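Dehalogenase (Rhodospirillaceae, PDB 6A41) probably removes halogen from its substrates, as a dehalogenase built on the Rossmann-type fold of the short-chain dehydrogenase/reductase family. Local coordinates at residues Arg6-Asn12 with Asp78-Asp84; Thr21-Ala25 with Thr220-Leu224. All coordinates share one frame; numbering follows the deposited sequence.

Contact 1. Residues Arg6-Asn12 with Asp78-Asp84; sequences RVILITN and DALVNND
I8, L9 and I10 pair with A79, L80 and V81 as neighbouring parallel strands in the buried middle of the sheet. L9 grips its partner strand twice: its N donates to A79 O, and V81 N returns an almost straight bond (177°) to L9 O at 2.8 Å. On the face of I8 and I10, I8 CG2 meets V81 CG2 at 3.9 Å, where I221 and C225 of helix 214-225 pack on V81, and C225 also on A79. On the other face the leucines L9 and L80 lie side by side, pointing the same way. Such apolar chains suit strands covered by helices on both faces.

In strand order 3-2-1-4-5-6-7 these are strands 1 and 4, the central pair of the Rossmann fold, whose carboxyl ends flank the nucleotide crevice in related enzymes. The asparagine pair of 82-84 resembles the Asn-Asn-Ala-Gly motif of that family.

Polar side chains take over there. T11 OG1 stands between its backbone N and carbonyl carbon (chi1 62°), where it accepts from N83 N at 2.9 Å and meets a water that also joins N82 ND2 and D84 OD1. A valine in place of T11 would probably leave N83 N without its acceptor and cost this water one of its three partners. N83 ND2 reaches T11 O at 3.1 Å, with the acceptor in its amide plane, and also binds K15 O. N12 ND2 gives a bond to N83 O, tilted 31° from the carbonyl plane.

At the other end, D78 OD2 takes V7 N at 2.9 Å on its anti lone pair, while D78 OD1 pairs with R126; R6 crosses this carboxylate through its CD but sends its charge to D227.

Contact 2. Residues Thr21-Ala25 with Thr220-Leu224; sequences TTRIA and TICFL
The CB of C222 is directed toward helix 18-27, and its SG settles against T21, I24 and A25. The sulfur lies 3.7 Å from A25 CB and comes as near as 3.4 Å to A25 N, an amide already committed to T21 O at 2.9 Å. The fit therefore rests on close packing against the turn of the helix. I24 supplies one wall: a chi1 of -61° sets its CG1 beside the backbone N and leaves CG2 anti to it, 3.9 Å from C222 SG, while the longer branch of that side chain leads off. A cysteine suits this position because it is slim and apolar enough to slip between neighbouring ridges, and A25, bearing a methyl alone, leaves it the depth.

Q28, just past the end of that helix, also touches the C222 side chain. The segment axes cross at -56° and approach to 9.3 Å. In this Rossmann-type fold the two helices cover the same face of the sheet: T21 rests on I10 of strand 7-10 and I221 on V177 of strand 172-179.

Nearer the sheet, T21 and I221 cross at about a right angle. I221 CG2 meets T21 CG2 at 3.8 Å, methyl against methyl, whereas I221 CD1 comes up to T21 OG1 at 3.2 Å, a tight approach for a carbon and an oxygen. The hydroxyl bonds back to A17 O, just ahead of its helix, so a threonine can offer its methyl to the core while its polar end is satisfied. On the far flank of helix 214-225, F223 stacks its ring on F223 of the second subunit, which places that helix at a subunit interface.

How the contacts relate
Both contacts are buried, but they belong to different layers. Contact 1 joins two strands of the sheet and is held mainly by backbone amides and carbonyls, with polar side chains at both ends and water at the carboxyl end. Contact 2 joins two helices lying on that sheet, has no hydrogen bond across it and depends on the fit of small and branched apolar groups; it buries 202 Å² against 613 Å². They meet directly. I10 CD1 packs on T21 CG2 at 3.7 Å, and V81 CG2 on I221 CG2 at 3.8 Å. Strand 7-10 leads into helix 18-27 along the chain, so one strand-helix unit contributes to both contacts.

Contact 1. Residues Arg6-Asn12 with Asp78-Asp84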
loop_
_atom_site.group_PDB
_atom_site.type_symbol
_atom_site.label_atom_id
_atom_site.label_comp_id
_atom_site.label_asym_id
_atom_site.label_seq_id
_atom_site.Cartn_x
_atom_site.Cartn_y
_atom_site.Cartn_z
ATOM N N ARG A 6 -13.870 30.223 1.883
ATOM C CA ARG A 6 -12.504 29.676 1.804
ATOM C C ARG A 6 -11.860 30.236 0.556
ATOM O O ARG A 6 -12.492 30.185 -0.500
ATOM C CB ARG A 6 -12.497 28.127 1.764
ATOM C CG ARG A 6 -13.022 27.443 3.026
ATOM C CD ARG A 6 -12.080 27.710 4.212
ATOM N NE ARG A 6 -12.701 27.274 5.471
ATOM C CZ ARG A 6 -13.299 28.069 6.356
ATOM N NH1 ARG A 6 -13.416 29.376 6.162
ATOM N NH2 ARG A 6 -13.833 27.537 7.446
ATOM N N VAL A 7 -10.631 30.697 0.670
ATOM C CA VAL A 7 -9.840 31.206 -0.452
ATOM C C VAL A 7 -8.979 30.034 -0.955
ATOM O O VAL A 7 -8.115 29.508 -0.161
ATOM C CB VAL A 7 -8.902 32.403 -0.016
ATOM C CG1 VAL A 7 -8.047 32.860 -1.180
ATOM C CG2 VAL A 7 -9.766 33.533 0.543
ATOM N N ILE A 8 -9.236 29.631 -2.211
ATOM C CA ILE A 8 -8.564 28.492 -2.816
ATOM C C ILE A 8 -7.707 28.997 -3.976
ATOM O O ILE A 8 -8.250 29.595 -4.893
ATOM C CB ILE A 8 -9.586 27.499 -3.303
ATOM C CG1 ILE A 8 -10.335 27.059 -2.050
ATOM C CG2 ILE A 8 -8.925 26.298 -3.947
ATOM C CD1 ILE A 8 -11.315 26.036 -2.253
ATOM N N LEU A 9 -6.415 28.710 -3.974
ATOM C CA LEU A 9 -5.581 29.076 -5.105
ATOM C C LEU A 9 -5.347 27.829 -5.933
ATOM O O LEU A 9 -4.846 26.829 -5.406
ATOM C CB LEU A 9 -4.228 29.516 -4.492
ATOM C CG LEU A 9 -3.141 29.703 -5.497
ATOM C CD1 LEU A 9 -3.601 30.716 -6.532
ATOM C CD2 LEU A 9 -1.836 30.122 -4.733
ATOM N N ILE A 10 -5.673 27.832 -7.210
ATOM C CA ILE A 10 -5.500 26.699 -8.056
ATOM C C ILE A 10 -4.401 27.093 -9.098
ATOM O O ILE A 10 -4.473 28.150 -9.722
ATOM C CB ILE A 10 -6.755 26.366 -8.834
ATOM C CG1 ILE A 10 -7.995 26.155 -7.898
ATOM C CG2 ILE A 10 -6.548 25.101 -9.709
ATOM C CD1 ILE A 10 -9.336 26.059 -8.605
ATOM N N THR A 11 -3.372 26.301 -9.228
ATOM C CA THR A 11 -2.339 26.544 -10.193
ATOM C C THR A 11 -2.645 25.913 -11.551
ATOM O O THR A 11 -3.461 25.021 -11.708
ATOM C CB THR A 11 -0.968 26.023 -9.727
ATOM O OG1 THR A 11 -1.008 24.593 -9.554
ATOM C CG2 THR A 11 -0.628 26.637 -8.397
ATOM N N ASN A 12 -1.935 26.391 -12.556
ATOM C CA ASN A 12 -2.022 25.886 -13.934
ATOM C C ASN A 12 -3.441 25.573 -14.330
ATOM O O ASN A 12 -3.764 24.480 -14.882
ATOM C CB ASN A 12 -1.070 24.715 -14.060
ATOM C CG ASN A 12 0.352 25.022 -13.641
ATOM O OD1 ASN A 12 1.023 25.882 -14.245
ATOM N ND2 ASN A 12 0.802 24.420 -12.580
ATOM N N ASP A 78 -6.516 29.766 2.040
ATOM C CA ASP A 78 -6.929 28.647 2.872
ATOM C C ASP A 78 -6.470 27.316 2.289
ATOM O O ASP A 78 -6.254 26.336 3.052
ATOM C CB ASP A 78 -8.434 28.607 3.018
ATOM C CG ASP A 78 -8.952 29.741 3.888
ATOM O OD1 ASP A 78 -8.517 29.831 5.070
ATOM O OD2 ASP A 78 -9.681 30.605 3.389
ATOM N N ALA A 79 -6.464 27.183 0.946
ATOM C CA ALA A 79 -6.036 25.974 0.301
ATOM C C ALA A 79 -5.241 26.223 -0.963
ATOM O O ALA A 79 -5.605 27.149 -1.781
ATOM C CB ALA A 79 -7.273 25.158 -0.114
ATOM N N LEU A 80 -4.151 25.495 -1.102
ATOM C CA LEU A 80 -3.379 25.455 -2.329
ATOM C C LEU A 80 -3.709 24.185 -3.084
ATOM O O LEU A 80 -3.450 23.062 -2.558
ATOM C CB LEU A 80 -1.903 25.559 -2.087
ATOM C CG LEU A 80 -0.885 25.256 -3.207
ATOM C CD1 LEU A 80 -1.103 26.321 -4.300
ATOM C CD2 LEU A 80 0.535 25.281 -2.706
ATOM N N VAL A 81 -4.156 24.307 -4.314
ATOM C CA VAL A 81 -4.329 23.140 -5.141
ATOM C C VAL A 81 -3.211 23.125 -6.159
ATOM O O VAL A 81 -3.187 24.006 -7.099
ATOM C CB VAL A 81 -5.709 23.174 -5.839
ATOM C CG1 VAL A 81 -5.844 22.032 -6.795
ATOM C CG2 VAL A 81 -6.837 23.180 -4.836
ATOM N N ASN A 82 -2.235 22.258 -5.963
ATOM C CA ASN A 82 -1.083 22.200 -6.852
ATOM C C ASN A 82 -1.520 21.280 -8.026
ATOM O O ASN A 82 -1.460 20.096 -7.889
ATOM C CB ASN A 82 0.103 21.591 -6.179
ATOM C CG ASN A 82 0.935 22.555 -5.326
ATOM O OD1 ASN A 82 1.294 22.206 -4.202
ATOM N ND2 ASN A 82 1.387 23.581 -5.904
ATOM N N ASN A 83 -1.959 21.864 -9.126
ATOM C CA ASN A 83 -2.483 21.232 -10.294
ATOM C C ASN A 83 -1.370 21.209 -11.358
ATOM O O ASN A 83 -1.107 22.154 -12.029
ATOM C CB ASN A 83 -3.722 21.980 -10.716
ATOM C CG ASN A 83 -4.290 21.489 -12.019
ATOM O OD1 ASN A 83 -4.660 20.298 -12.156
ATOM N ND2 ASN A 83 -4.407 22.372 -12.973
ATOM N N ASP A 84 -0.628 20.113 -11.368
ATOM C CA ASP A 84 0.614 19.970 -12.106
ATOM C C ASP A 84 0.467 18.837 -13.123
ATOM O O ASP A 84 -0.062 17.763 -12.803
ATOM C CB ASP A 84 1.784 19.702 -11.122
ATOM C CG ASP A 84 1.783 20.726 -9.996
ATOM O OD1 ASP A 84 2.063 21.896 -10.278
ATOM O OD2 ASP A 84 1.405 20.348 -8.855
HETATM O O HOH W 1 1.488 23.757 -8.745
HETATM O O HOH W 2 2.921 25.193 -10.664
#

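Contact 2. Residues Thr21-Ala25 with Thr220-Leu224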
loop_
_atom_site.group_PDB
_atom_site.type_symbol
_atom_site.label_atom_id
_atom_site.label_comp_id
_atom_site.label_asym_id
_atom_site.label_seq_id
_atom_site.Cartn_x
_atom_site.Cartn_y
_atom_site.Cartn_z
ATOM N N THR A 21 -12.114 21.818 -10.846
ATOM C CA THR A 21 -11.972 22.277 -9.527
ATOM C C THR A 21 -12.571 23.701 -9.402
ATOM O O THR A 21 -13.234 23.966 -8.471
ATOM C CB THR A 21 -10.515 22.286 -9.063
ATOM O OG1 THR A 21 -9.969 20.934 -9.228
ATOM C CG2 THR A 21 -10.437 22.697 -7.590
ATOM N N THR A 22 -12.304 24.595 -10.353
ATOM C CA THR A 22 -12.848 25.963 -10.259
ATOM C C THR A 22 -14.368 25.933 -10.130
ATOM O O THR A 22 -14.984 26.589 -9.261
ATOM C CB THR A 22 -12.513 26.738 -11.541
ATOM O OG1 THR A 22 -11.122 26.928 -11.635
ATOM C CG2 THR A 22 -13.181 28.104 -11.542
ATOM N N ARG A 23 -14.932 25.155 -11.037
ATOM C CA ARG A 23 -16.392 25.013 -11.180
ATOM C C ARG A 23 -17.081 24.527 -9.891
ATOM O O ARG A 23 -18.091 25.134 -9.395
ATOM C CB ARG A 23 -16.742 24.051 -12.334
ATOM C CG ARG A 23 -18.205 23.995 -12.639
ATOM C CD ARG A 23 -18.620 22.984 -13.751
ATOM N NE ARG A 23 -17.905 23.333 -14.937
ATOM C CZ ARG A 23 -16.882 22.709 -15.524
ATOM N NH1 ARG A 23 -16.385 21.593 -15.132
ATOM N NH2 ARG A 23 -16.358 23.307 -16.604
ATOM N N ILE A 24 -16.567 23.445 -9.345
ATOM C CA ILE A 24 -17.131 22.929 -8.089
ATOM C C ILE A 24 -16.835 23.846 -6.900
ATOM O O ILE A 24 -17.759 24.073 -6.097
ATOM C CB ILE A 24 -16.659 21.478 -7.833
ATOM C CG1 ILE A 24 -17.117 20.501 -8.957
ATOM C CG2 ILE A 24 -17.256 20.953 -6.537
ATOM C CD1 ILE A 24 -18.623 20.490 -9.206
ATOM N N ALA A 25 -15.612 24.383 -6.787
ATOM C CA ALA A 25 -15.271 25.231 -5.652
ATOM C C ALA A 25 -16.255 26.437 -5.619
ATOM O O ALA A 25 -16.772 26.825 -4.587
ATOM C CB ALA A 25 -13.855 25.699 -5.804
ATOM N N THR A 220 -13.772 15.944 -5.567
ATOM C CA THR A 220 -12.776 15.301 -4.686
ATOM C C THR A 220 -11.767 16.231 -4.099
ATOM O O THR A 220 -11.471 16.229 -2.904
ATOM C CB THR A 220 -12.186 14.061 -5.388
ATOM O OG1 THR A 220 -13.287 13.166 -5.778
ATOM C CG2 THR A 220 -11.306 13.371 -4.458
ATOM N N ILE A 221 -11.167 17.014 -4.958
ATOM C CA ILE A 221 -10.241 18.060 -4.523
ATOM C C ILE A 221 -10.909 19.057 -3.587
ATOM O O ILE A 221 -10.319 19.378 -2.481
ATOM C CB ILE A 221 -9.584 18.715 -5.764
ATOM C CG1 ILE A 221 -8.763 17.764 -6.606
ATOM C CG2 ILE A 221 -8.863 20.003 -5.405
ATOM C CD1 ILE A 221 -8.583 18.249 -8.074
ATOM N N CYS A 222 -12.110 19.532 -3.924
ATOM C CA CYS A 222 -12.868 20.375 -3.059
ATOM C C CYS A 222 -13.163 19.774 -1.666
ATOM O O CYS A 222 -12.997 20.420 -0.627
ATOM C CB CYS A 222 -14.171 20.828 -3.684
ATOM S SG CYS A 222 -13.858 22.055 -4.981
ATOM N N PHE A 223 -13.542 18.491 -1.674
ATOM C CA PHE A 223 -13.722 17.842 -0.415
ATOM C C PHE A 223 -12.402 17.914 0.460
ATOM O O PHE A 223 -12.493 18.333 1.663
ATOM C CB PHE A 223 -14.174 16.356 -0.575
ATOM C CG PHE A 223 -14.085 15.585 0.777
ATOM C CD1 PHE A 223 -14.937 15.904 1.804
ATOM C CD2 PHE A 223 -13.084 14.641 0.965
ATOM C CE1 PHE A 223 -14.831 15.296 3.105
ATOM C CE2 PHE A 223 -12.953 13.988 2.186
ATOM C CZ PHE A 223 -13.803 14.317 3.219
ATOM N N LEU A 224 -11.230 17.626 -0.107
ATOM C CA LEU A 224 -10.005 17.656 0.698
ATOM C C LEU A 224 -9.658 19.072 1.165
ATOM O O LEU A 224 -9.047 19.197 2.240
ATOM C CB LEU A 224 -8.814 17.065 -0.046
ATOM C CG LEU A 224 -9.041 15.561 -0.306
ATOM C CD1 LEU A 224 -8.011 15.118 -1.338
ATOM C CD2 LEU A 224 -8.979 14.714 0.977
#